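Local coordinates for protein aryl acylamidase (bacterium CSBL00001, PDB 4YJ6) that probably hydrolyses the amide bond of aryl acylamides, as a member of the amidase signature enzyme family, at residues Leu45-Tyr50 against Gly148-Pro153; Thr131-Tyr136 against Gly161-Gly166; Leu262-Arg267 against Val470-Ala475. All coordinates share one frame; numbering follows the deposited sequence.

Contact 1 of 3, residues Leu45-Tyr50 against Gly148-Pro153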
ATOM      1  N   LEU A  45      -4.048 -13.399 -12.450  1.00 20.39           N
ATOM      2  CA  LEU A  45      -3.903 -12.555 -11.264  1.00 17.31           C
ATOM      3  C   LEU A  45      -5.184 -11.844 -10.848  1.00 18.06           C
ATOM      4  O   LEU A  45      -5.404 -11.660  -9.667  1.00 18.62           O
ATOM      5  CB  LEU A  45      -2.837 -11.477 -11.490  1.00 18.79           C
ATOM      6  CG  LEU A  45      -1.445 -11.927 -11.890  1.00 20.84           C
ATOM      7  CD1 LEU A  45      -0.651 -10.641 -12.109  1.00 19.53           C
ATOM      8  CD2 LEU A  45      -0.803 -12.890 -10.847  1.00 18.44           C
ATOM      9  N   ASN A  46      -5.995 -11.388 -11.804  1.00 15.90           N
ATOM     10  CA  ASN A  46      -7.233 -10.673 -11.522  1.00 17.33           C
ATOM     11  C   ASN A  46      -6.934  -9.430 -10.691  1.00 16.47           C
ATOM     12  O   ASN A  46      -7.611  -9.156  -9.701  1.00 14.84           O
ATOM     13  CB  ASN A  46      -8.259 -11.587 -10.823  1.00 18.96           C
ATOM     14  CG  ASN A  46      -9.662 -10.992 -10.744  1.00 21.23           C
ATOM     15  OD1 ASN A  46     -10.174 -10.377 -11.698  1.00 21.80           O
ATOM     16  ND2 ASN A  46     -10.323 -11.201  -9.600  1.00 17.91           N
ATOM     17  N   ALA A  47      -5.930  -8.682 -11.138  1.00 15.35           N
ATOM     18  CA  ALA A  47      -5.498  -7.463 -10.446  1.00 15.12           C
ATOM     19  C   ALA A  47      -6.166  -6.207 -11.018  1.00 16.60           C
ATOM     20  O   ALA A  47      -6.387  -5.248 -10.309  1.00 14.62           O
ATOM     21  CB  ALA A  47      -3.957  -7.340 -10.534  1.00 16.13           C
ATOM     22  N   VAL A  48      -6.485  -6.216 -12.310  1.00 14.24           N
ATOM     23  CA  VAL A  48      -7.023  -5.017 -12.969  1.00 13.48           C
ATOM     24  C   VAL A  48      -8.542  -5.026 -12.942  1.00 16.50           C
ATOM     25  O   VAL A  48      -9.163  -6.034 -13.276  1.00 18.63           O
ATOM     26  CB  VAL A  48      -6.481  -4.927 -14.424  1.00 14.76           C
ATOM     27  CG1 VAL A  48      -7.113  -3.739 -15.183  1.00 15.93           C
ATOM     28  CG2 VAL A  48      -4.966  -4.835 -14.415  1.00 16.73           C
ATOM     29  N   VAL A  49      -9.147  -3.923 -12.515  1.00 13.93           N
ATOM     30  CA  VAL A  49     -10.591  -3.833 -12.469  1.00 14.53           C
ATOM     31  C   VAL A  49     -11.161  -2.783 -13.428  1.00 16.48           C
ATOM     32  O   VAL A  49     -12.370  -2.767 -13.674  1.00 17.20           O
ATOM     33  CB  VAL A  49     -11.107  -3.560 -11.034  1.00 15.41           C
ATOM     34  CG1 VAL A  49     -10.688  -4.711 -10.127  1.00 15.55           C
ATOM     35  CG2 VAL A  49     -10.582  -2.210 -10.488  1.00 16.27           C
ATOM     36  N   TYR A  50     -10.316  -1.912 -13.962  1.00 15.14           N
ATOM     37  CA  TYR A  50     -10.753  -0.946 -14.998  1.00 14.30           C
ATOM     38  C   TYR A  50      -9.583  -0.731 -15.941  1.00 15.27           C
ATOM     39  O   TYR A  50      -8.439  -0.582 -15.483  1.00 13.90           O
ATOM     40  CB  TYR A  50     -11.159   0.402 -14.371  1.00 15.07           C
ATOM     41  CG  TYR A  50     -11.477   1.463 -15.405  1.00 15.39           C
ATOM     42  CD1 TYR A  50     -12.573   1.316 -16.249  1.00 17.69           C
ATOM     43  CD2 TYR A  50     -10.694   2.627 -15.520  1.00 15.55           C
ATOM     44  CE1 TYR A  50     -12.871   2.270 -17.198  1.00 21.33           C
ATOM     45  CE2 TYR A  50     -11.005   3.606 -16.477  1.00 18.03           C
ATOM     46  CZ  TYR A  50     -12.099   3.404 -17.298  1.00 19.68           C
ATOM     47  OH  TYR A  50     -12.435   4.346 -18.250  1.00 23.38           O
ATOM     48  N   GLY A 148     -13.913 -10.282  -7.551  1.00 19.39           N
ATOM     49  CA  GLY A 148     -13.283 -11.515  -7.091  1.00 15.31           C
ATOM     50  C   GLY A 148     -11.892 -11.307  -6.485  1.00 18.49           C
ATOM     51  O   GLY A 148     -11.461 -10.176  -6.227  1.00 16.34           O
ATOM     52  N   PRO A 149     -11.186 -12.403  -6.215  1.00 17.05           N
ATOM     53  CA  PRO A 149      -9.903 -12.281  -5.513  1.00 14.15           C
ATOM     54  C   PRO A 149      -8.719 -11.905  -6.396  1.00 18.12           C
ATOM     55  O   PRO A 149      -8.598 -12.384  -7.528  1.00 17.60           O
ATOM     56  CB  PRO A 149      -9.682 -13.695  -4.948  1.00 17.29           C
ATOM     57  CG  PRO A 149     -10.382 -14.603  -5.953  1.00 18.34           C
ATOM     58  CD  PRO A 149     -11.546 -13.815  -6.494  1.00 18.40           C
ATOM     59  N   THR A 150      -7.817 -11.072  -5.883  1.00 15.63           N
ATOM     60  CA  THR A 150      -6.562 -10.843  -6.578  1.00 15.98           C
ATOM     61  C   THR A 150      -5.518 -11.816  -6.053  1.00 16.34           C
ATOM     62  O   THR A 150      -5.246 -11.863  -4.849  1.00 14.71           O
ATOM     63  CB  THR A 150      -6.059  -9.395  -6.413  1.00 14.14           C
ATOM     64  OG1 THR A 150      -6.984  -8.499  -7.044  1.00 14.21           O
ATOM     65  CG2 THR A 150      -4.703  -9.208  -7.064  1.00 14.56           C
ATOM     66  N   ARG A 151      -4.932 -12.578  -6.971  1.00 16.32           N
ATOM     67  CA  ARG A 151      -4.079 -13.727  -6.647  1.00 16.05           C
ATOM     68  C   ARG A 151      -2.587 -13.414  -6.647  1.00 18.04           C
ATOM     69  O   ARG A 151      -2.123 -12.488  -7.313  1.00 15.63           O
ATOM     70  CB  ARG A 151      -4.399 -14.871  -7.632  1.00 18.59           C
ATOM     71  CG  ARG A 151      -5.887 -15.210  -7.642  1.00 18.86           C
ATOM     72  CD  ARG A 151      -6.207 -16.449  -8.526  1.00 21.08           C
ATOM     73  NE  ARG A 151      -7.650 -16.697  -8.545  1.00 23.69           N
ATOM     74  CZ  ARG A 151      -8.521 -16.139  -9.387  1.00 27.42           C
ATOM     75  NH1 ARG A 151      -8.121 -15.292 -10.324  1.00 26.13           N
ATOM     76  NH2 ARG A 151      -9.819 -16.434  -9.298  1.00 29.25           N
ATOM     77  N   ASN A 152      -1.841 -14.205  -5.887  1.00 15.12           N
ATOM     78  CA  ASN A 152      -0.439 -13.965  -5.650  1.00 16.70           C
ATOM     79  C   ASN A 152       0.422 -14.495  -6.795  1.00 18.08           C
ATOM     80  O   ASN A 152       0.364 -15.707  -7.067  1.00 16.46           O
ATOM     81  CB  ASN A 152      -0.037 -14.685  -4.345  1.00 16.42           C
ATOM     82  CG  ASN A 152       1.218 -14.128  -3.760  1.00 14.85           C
ATOM     83  OD1 ASN A 152       2.222 -14.000  -4.463  1.00 15.20           O
ATOM     84  ND2 ASN A 152       1.165 -13.721  -2.482  1.00 14.70           N
ATOM     85  N   PRO A 153       1.225 -13.623  -7.462  1.00 15.38           N
ATOM     86  CA  PRO A 153       2.076 -14.119  -8.555  1.00 15.54           C
ATOM     87  C   PRO A 153       3.041 -15.206  -8.114  1.00 18.24           C
ATOM     88  O   PRO A 153       3.566 -15.916  -8.962  1.00 18.62           O
ATOM     89  CB  PRO A 153       2.866 -12.871  -9.004  1.00 17.01           C
ATOM     90  CG  PRO A 153       1.971 -11.704  -8.581  1.00 16.63           C
ATOM     91  CD  PRO A 153       1.376 -12.162  -7.275  1.00 15.72           C
TER

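Contact 2 of 3, residues Thr131-Tyr136 against Gly161-Gly166. With PO4 (phosphate ion), chain B.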
ATOM      1  N   THR A 131      -6.677  -0.811 -10.065  1.00 12.39           N
ATOM      2  CA  THR A 131      -6.435  -2.114  -9.483  1.00 13.05           C
ATOM      3  C   THR A 131      -7.432  -2.472  -8.380  1.00 13.45           C
ATOM      4  O   THR A 131      -8.014  -1.599  -7.734  1.00 13.18           O
ATOM      5  CB  THR A 131      -4.999  -2.174  -8.883  1.00 14.08           C
ATOM      6  OG1 THR A 131      -4.833  -1.070  -7.984  1.00 12.01           O
ATOM      7  CG2 THR A 131      -3.951  -2.063 -10.002  1.00 13.05           C
ATOM      8  N   ASN A 132      -7.593  -3.780  -8.144  1.00 13.08           N
ATOM      9  CA  ASN A 132      -8.620  -4.314  -7.237  1.00 12.89           C
ATOM     10  C   ASN A 132      -8.314  -4.052  -5.752  1.00 12.29           C
ATOM     11  O   ASN A 132      -7.143  -4.071  -5.350  1.00 13.17           O
ATOM     12  CB  ASN A 132      -8.678  -5.834  -7.439  1.00 13.69           C
ATOM     13  CG  ASN A 132     -10.000  -6.450  -6.992  1.00 13.53           C
ATOM     14  OD1 ASN A 132     -10.999  -5.783  -6.864  1.00 13.86           O
ATOM     15  ND2 ASN A 132      -9.982  -7.763  -6.754  1.00 14.17           N
ATOM     16  N   SER A 133      -9.382  -3.851  -4.976  1.00 13.24           N
ATOM     17  CA  SER A 133      -9.334  -3.689  -3.515  1.00 15.12           C
ATOM     18  C   SER A 133     -10.538  -4.459  -2.956  1.00 13.90           C
ATOM     19  O   SER A 133     -11.543  -4.614  -3.655  1.00 13.07           O
ATOM     20  CB  SER A 133      -9.451  -2.172  -3.158  1.00 13.98           C
ATOM     21  OG  SER A 133      -9.723  -1.936  -1.754  1.00 13.68           O
ATOM     22  N   PRO A 134     -10.450  -4.931  -1.697  1.00 13.74           N
ATOM     23  CA  PRO A 134     -11.626  -5.418  -0.977  1.00 13.54           C
ATOM     24  C   PRO A 134     -12.582  -4.270  -0.670  1.00 13.74           C
ATOM     25  O   PRO A 134     -12.206  -3.080  -0.690  1.00 13.62           O
ATOM     26  CB  PRO A 134     -11.035  -5.937   0.344  1.00 12.81           C
ATOM     27  CG  PRO A 134      -9.867  -4.998   0.589  1.00 12.86           C
ATOM     28  CD  PRO A 134      -9.262  -4.852  -0.820  1.00 13.12           C
ATOM     29  N   VAL A 135     -13.827  -4.618  -0.390  1.00 12.98           N
ATOM     30  CA  VAL A 135     -14.873  -3.626  -0.184  1.00 14.12           C
ATOM     31  C   VAL A 135     -14.491  -2.670   0.938  1.00 13.43           C
ATOM     32  O   VAL A 135     -14.143  -3.093   2.026  1.00 13.46           O
ATOM     33  CB  VAL A 135     -16.238  -4.303   0.138  1.00 14.87           C
ATOM     34  CG1 VAL A 135     -17.254  -3.274   0.642  1.00 14.73           C
ATOM     35  CG2 VAL A 135     -16.757  -5.094  -1.103  1.00 16.49           C
ATOM     36  N   TYR A 136     -14.540  -1.375   0.636  1.00 12.81           N
ATOM     37  CA  TYR A 136     -14.228  -0.313   1.603  1.00 14.89           C
ATOM     38  C   TYR A 136     -12.831  -0.474   2.222  1.00 13.89           C
ATOM     39  O   TYR A 136     -12.538   0.119   3.271  1.00 14.06           O
ATOM     40  CB  TYR A 136     -15.306  -0.233   2.709  1.00 13.59           C
ATOM     41  CG  TYR A 136     -16.493   0.654   2.362  1.00 13.30           C
ATOM     42  CD1 TYR A 136     -16.308   2.004   2.145  1.00 14.76           C
ATOM     43  CD2 TYR A 136     -17.804   0.141   2.264  1.00 13.09           C
ATOM     44  CE1 TYR A 136     -17.382   2.842   1.836  1.00 15.56           C
ATOM     45  CE2 TYR A 136     -18.879   0.966   1.959  1.00 15.68           C
ATOM     46  CZ  TYR A 136     -18.660   2.310   1.741  1.00 15.03           C
ATOM     47  OH  TYR A 136     -19.696   3.163   1.434  1.00 16.20           O
ATOM     48  N   GLY A 161      -2.821 -10.392  -0.847  1.00 12.50           N
ATOM     49  CA  GLY A 161      -2.929  -9.491   0.297  1.00 14.94           C
ATOM     50  C   GLY A 161      -3.699  -8.254  -0.123  1.00 13.10           C
ATOM     51  O   GLY A 161      -4.119  -8.140  -1.273  1.00 13.32           O
ATOM     52  N   GLY A 162      -3.873  -7.308   0.793  1.00 13.02           N
ATOM     53  CA  GLY A 162      -4.739  -6.161   0.545  1.00 13.25           C
ATOM     54  C   GLY A 162      -4.521  -5.109   1.637  1.00 13.44           C
ATOM     55  O   GLY A 162      -3.717  -5.310   2.556  1.00 12.20           O
ATOM     56  N   SER A 163      -5.219  -3.977   1.541  1.00 12.35           N
ATOM     57  CA  SER A 163      -6.241  -3.771   0.508  1.00 10.59           C
ATOM     58  C   SER A 163      -5.723  -3.385  -0.881  1.00 13.19           C
ATOM     59  O   SER A 163      -6.512  -3.371  -1.827  1.00 12.36           O
ATOM     60  CB  SER A 163      -7.256  -2.726   1.005  1.00 12.20           C
ATOM     61  OG  SER A 163      -6.628  -1.464   1.217  1.00 11.32           O
ATOM     62  N   SER A 164      -4.433  -3.055  -1.022  1.00 12.17           N
ATOM     63  CA  SER A 164      -3.890  -2.714  -2.347  1.00 10.43           C
ATOM     64  C   SER A 164      -3.356  -3.955  -3.064  1.00 11.71           C
ATOM     65  O   SER A 164      -2.243  -3.929  -3.590  1.00 12.32           O
ATOM     66  CB  SER A 164      -2.711  -1.743  -2.249  1.00 12.67           C
ATOM     67  OG  SER A 164      -3.021  -0.642  -1.407  1.00 11.51           O
ATOM     68  N   GLY A 165      -4.153  -5.009  -3.147  1.00 12.44           N
ATOM     69  CA  GLY A 165      -3.652  -6.273  -3.674  1.00 12.48           C
ATOM     70  C   GLY A 165      -3.393  -6.226  -5.170  1.00 12.83           C
ATOM     71  O   GLY A 165      -2.389  -6.736  -5.642  1.00 12.73           O
ATOM     72  N   GLY A 166      -4.291  -5.605  -5.923  1.00 11.52           N
ATOM     73  CA  GLY A 166      -4.060  -5.491  -7.354  1.00 11.85           C
ATOM     74  C   GLY A 166      -2.785  -4.720  -7.689  1.00 12.70           C
ATOM     75  O   GLY A 166      -2.054  -5.066  -8.631  1.00 13.21           O
TER
HETATM   76  P   PO4 B 601      -6.874   0.034   4.595  1.00 13.33           P
HETATM   77  O1  PO4 B 601      -7.452  -1.281   5.153  1.00 14.22           O
HETATM   78  O2  PO4 B 601      -7.544   1.115   5.408  1.00 13.92           O
HETATM   79  O3  PO4 B 601      -5.402   0.013   4.826  1.00 12.00           O
HETATM   80  O4  PO4 B 601      -7.208   0.237   3.137  1.00 13.35           O

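Contact 3 of 3, residues Leu262-Arg267 against Val470-Ala475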
ATOM      1  N   LEU A 262      19.517   7.296  -1.002  1.00 13.59           N
ATOM      2  CA  LEU A 262      19.768   5.929  -1.491  1.00 11.85           C
ATOM      3  C   LEU A 262      21.173   5.434  -1.156  1.00 14.98           C
ATOM      4  O   LEU A 262      21.339   4.274  -0.803  1.00 15.35           O
ATOM      5  CB  LEU A 262      19.576   5.809  -3.011  1.00 14.25           C
ATOM      6  CG  LEU A 262      18.125   6.037  -3.467  1.00 12.71           C
ATOM      7  CD1 LEU A 262      18.068   6.258  -4.984  1.00 15.54           C
ATOM      8  CD2 LEU A 262      17.193   4.910  -2.981  1.00 12.19           C
ATOM      9  N   ALA A 263      22.166   6.303  -1.245  1.00 16.06           N
ATOM     10  CA  ALA A 263      23.556   5.876  -1.013  1.00 17.25           C
ATOM     11  C   ALA A 263      24.073   6.159   0.390  1.00 19.02           C
ATOM     12  O   ALA A 263      25.270   5.988   0.665  1.00 22.20           O
ATOM     13  CB  ALA A 263      24.484   6.547  -2.044  1.00 18.21           C
ATOM     14  N   GLN A 264      23.202   6.579   1.293  1.00 15.62           N
ATOM     15  CA  GLN A 264      23.633   7.085   2.576  1.00 18.27           C
ATOM     16  C   GLN A 264      24.182   5.999   3.516  1.00 21.14           C
ATOM     17  O   GLN A 264      25.063   6.273   4.327  1.00 20.70           O
ATOM     18  CB  GLN A 264      22.432   7.728   3.226  1.00 23.19           C
ATOM     19  CG  GLN A 264      22.730   8.452   4.460  1.00 27.78           C
ATOM     20  CD  GLN A 264      21.599   9.394   4.776  1.00 35.60           C
ATOM     21  OE1 GLN A 264      21.013   9.316   5.852  1.00 41.53           O
ATOM     22  NE2 GLN A 264      21.260  10.290   3.820  1.00 40.01           N
ATOM     23  N   GLY A 265      23.629   4.792   3.435  1.00 17.37           N
ATOM     24  CA  GLY A 265      24.019   3.710   4.337  1.00 19.75           C
ATOM     25  C   GLY A 265      23.429   3.881   5.739  1.00 20.16           C
ATOM     26  O   GLY A 265      22.617   4.782   5.985  1.00 18.99           O
ATOM     27  N   VAL A 266      23.821   3.007   6.675  1.00 15.89           N
ATOM     28  CA  VAL A 266      23.246   3.035   8.027  1.00 16.30           C
ATOM     29  C   VAL A 266      24.364   2.940   9.080  1.00 21.21           C
ATOM     30  O   VAL A 266      24.113   2.619  10.233  1.00 18.72           O
ATOM     31  CB  VAL A 266      22.267   1.859   8.260  1.00 17.49           C
ATOM     32  CG1 VAL A 266      21.050   1.983   7.302  1.00 17.63           C
ATOM     33  CG2 VAL A 266      22.971   0.538   8.019  1.00 18.50           C
ATOM     34  N   ARG A 267      25.588   3.246   8.678  1.00 21.82           N
ATOM     35  CA  ARG A 267      26.712   3.129   9.604  1.00 22.09           C
ATOM     36  C   ARG A 267      26.476   4.022  10.814  1.00 20.70           C
ATOM     37  O   ARG A 267      26.188   5.220  10.659  1.00 20.97           O
ATOM     38  CB  ARG A 267      27.997   3.588   8.925  1.00 27.99           C
ATOM     39  CG  ARG A 267      28.726   2.515   8.211  1.00 35.25           C
ATOM     40  CD  ARG A 267      30.242   2.551   8.586  1.00 38.28           C
ATOM     41  NE  ARG A 267      30.644   1.303   9.222  1.00 41.76           N
ATOM     42  CZ  ARG A 267      30.696   0.133   8.592  1.00 40.43           C
ATOM     43  NH1 ARG A 267      30.378   0.056   7.302  1.00 41.50           N
ATOM     44  NH2 ARG A 267      31.065  -0.960   9.253  1.00 43.30           N
ATOM     45  N   VAL A 470      14.237   6.020   6.382  1.00 10.72           N
ATOM     46  CA  VAL A 470      13.597   4.765   5.954  1.00 10.55           C
ATOM     47  C   VAL A 470      14.134   4.382   4.574  1.00 11.02           C
ATOM     48  O   VAL A 470      14.472   3.220   4.346  1.00 11.36           O
ATOM     49  CB  VAL A 470      12.073   4.869   5.924  1.00 11.26           C
ATOM     50  CG1 VAL A 470      11.430   3.557   5.394  1.00 10.47           C
ATOM     51  CG2 VAL A 470      11.543   5.172   7.337  1.00 12.08           C
ATOM     52  N   ILE A 471      14.201   5.343   3.659  1.00 10.70           N
ATOM     53  CA  ILE A 471      14.764   5.076   2.328  1.00 10.13           C
ATOM     54  C   ILE A 471      16.222   4.579   2.494  1.00 12.33           C
ATOM     55  O   ILE A 471      16.615   3.606   1.877  1.00 10.39           O
ATOM     56  CB  ILE A 471      14.760   6.330   1.436  1.00 10.94           C
ATOM     57  CG1 ILE A 471      13.320   6.736   1.049  1.00  8.80           C
ATOM     58  CG2 ILE A 471      15.587   6.107   0.186  1.00 10.48           C
ATOM     59  CD1 ILE A 471      12.612   5.751   0.090  1.00 12.15           C
ATOM     60  N   ALA A 472      17.016   5.264   3.312  1.00 11.15           N
ATOM     61  CA  ALA A 472      18.449   4.916   3.435  1.00 13.36           C
ATOM     62  C   ALA A 472      18.599   3.471   3.932  1.00 13.50           C
ATOM     63  O   ALA A 472      19.375   2.656   3.372  1.00 13.03           O
ATOM     64  CB  ALA A 472      19.145   5.860   4.387  1.00 14.18           C
ATOM     65  N   ALA A 473      17.871   3.134   4.984  1.00 11.28           N
ATOM     66  CA  ALA A 473      17.957   1.762   5.516  1.00 10.73           C
ATOM     67  C   ALA A 473      17.442   0.721   4.500  1.00 14.36           C
ATOM     68  O   ALA A 473      17.980  -0.401   4.399  1.00 12.32           O
ATOM     69  CB  ALA A 473      17.158   1.675   6.813  1.00 11.40           C
ATOM     70  N   SER A 474      16.368   1.066   3.786  1.00 10.90           N
ATOM     71  CA  SER A 474      15.787   0.161   2.814  1.00 11.06           C
ATOM     72  C   SER A 474      16.797  -0.117   1.707  1.00 10.95           C
ATOM     73  O   SER A 474      16.949  -1.262   1.287  1.00 12.36           O
ATOM     74  CB  SER A 474      14.510   0.789   2.188  1.00 11.60           C
ATOM     75  OG  SER A 474      13.510   0.978   3.184  1.00 10.27           O
ATOM     76  N   ALA A 475      17.434   0.937   1.192  1.00 10.19           N
ATOM     77  CA  ALA A 475      18.369   0.751   0.075  1.00 11.46           C
ATOM     78  C   ALA A 475      19.602  -0.019   0.556  1.00 14.42           C
ATOM     79  O   ALA A 475      20.164  -0.795  -0.190  1.00 14.51           O
ATOM     80  CB  ALA A 475      18.791   2.089  -0.539  1.00 11.82           C
TER
HETATM   81  O   HOH W   1      21.530   3.552   1.883  1.00 13.21           O

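Contact 1 of 3, residues Leu45-Tyr50 against Gly148-Pro153
Leu45 and Asn46, where the chain leaves the helix 27-45, meet Pro149 to Arg151 in a mainly polar contact that ties the exit of this helix to the weakly bonded strand 151-152. The main chain of Arg151 donates from N to Leu45 O over 2.9 Å in a nearly straight bond (171° at the hydrogen). One residue on, Asn46 leaves the helix with positive phi, and its carbonyl O receives OG1 of Thr150 at 2.8 Å. Thr150 OG1 also accepts from Asn132 ND2. Asn46 CG stands anti to the backbone N (chi1 -169°), and ND2 donates to Pro149 O at 2.9 Å; this acceptor lies near the amide plane of Asn46, whereas the nitrogen sits above the carbonyl plane of the proline. The same ND2 bonds Phe147 O, and Arg151 NH1 turns to Gly44 O. Apolar contact is limited: Leu45 CD2 lies 3.8 Å from Pro153 CG, and Ala47 CB faces Thr150 CG2. A valine in place of Thr150 would probably leave Asn46 O without its hydroxyl donor and Asn132 ND2 without one acceptor. Two successive carbonyls at the helix exit are thus satisfied by the facing strand and its approach.

Contact 2 of 3, residues Thr131-Tyr136 against Gly161-Gly166
Thr131 to Pro134 run roughly against Ser163 to Gly166, their end-to-end directions 146° apart, and a single backbone bond joins them, from Gly166 N to Asn132 O at 3.3 Å (159° at the hydrogen). The peptide bond before Ser163 is cis, and Ser164 centres an inverse gamma turn that leads into the helix 165-172. Gly166 lies so close to the other segment that a side chain there would collide with Asn132 N and Thr131 CB; Thr131 CB rests 3.6 Å from Gly166 C. Farther along, CB of Ser163 is pressed tightly on the pyrrolidine ring of Pro134, 3.4 Å from CD. Ser133 OG turns back within its own segment to Pro134 O at 2.9 Å, on a lone pair of that carbonyl. Ser163 OG stands between its backbone N and carbonyl carbon (chi1 63°), where it donates to O4 of a phosphate ion at 2.6 Å and bonds Lys84 NZ. The phosphate, probably from the crystallisation liquor, is also held by Ser187 OG and by the amides of Gly184 and Gly185, as an oxyanion hole might hold it. The cis serine with Lys84 and Ser187 matches the Ser-cisSer-Lys catalytic triad of amidase signature enzymes.

Contact 3 of 3, residues Leu262-Arg267 against Val470-Ala475
Gln264 brings the one flat side-chain group to this contact, and its carboxamide only grazes Ala472, with OE1 4.2 Å from the methyl CB; no aromatic ring takes part across the two segments. The same methyl lies 4.0 Å from Gln264 CB and is flanked by the carbonyl O of Gly265, so that the methyl of Ala472 sits against the bend at Gln264 and Gly265. No direct hydrogen bond crosses here. A water molecule does the bridging instead: it accepts from Gly265 N at 2.9 Å and donates both to Leu262 O at 2.8 Å and to Ala472 O at 2.8 Å. One water thereby serves three backbone groups and pins the loop to the helix; Leu262 O has a second partner in Arg479 NH1.

Apolar side chains pack to either side of the water. Leu262 directs its CB away from the helix, but CG lies beside the backbone N (chi1 -66°) and CD2 returns to Ile471 CG2 at 3.7 Å, the two side chains crossing obliquely. Val231 of helix 231-241 touches both of them. Ala475 sits close by, its CB 3.4 Å from Leu262 O. At the other end Val266 points toward the helix and CG1, anti to the carbonyl carbon, rests 3.6 Å from Ala473 CA. The small side chains of Ala472 and Ala475 let the carbonyls of Gly265 and Leu262 come near the helix, while Ala473 offers its CA and CB to Val266.

The helix 467-480 has the strands 198-201 and 443-451 on one flank and the loop leading to strand 270-273 on another. The contact is a loop laid on a helix that itself packs on the large mixed sheet, part of the alpha/beta core characteristic of amidase signature enzymes.

How the contacts relate
From the N terminus, the chain leaves the helix 27-45 into Leu45-Tyr50, passes through strand 126-131 to Thr131-Tyr136, and then reaches Gly148-Pro153 and Gly161-Gly166. Contact 1 closes the longer loop and contact 2 the shorter, and because their segments alternate the two cross. They also touch: Asn132 of contact 2 probably bonds Ala47 O through its N and Gly148 O through ND2, so the small three-stranded sheet, strand 151-152 and helix 165-172 form one connected region. Contact 3 opens only later and follows in series, tying the loop before strand 270-273 to helix 467-480; its nearest atoms lie about 17 Å from those of contact 2 and about 20 Å from those of contact 1.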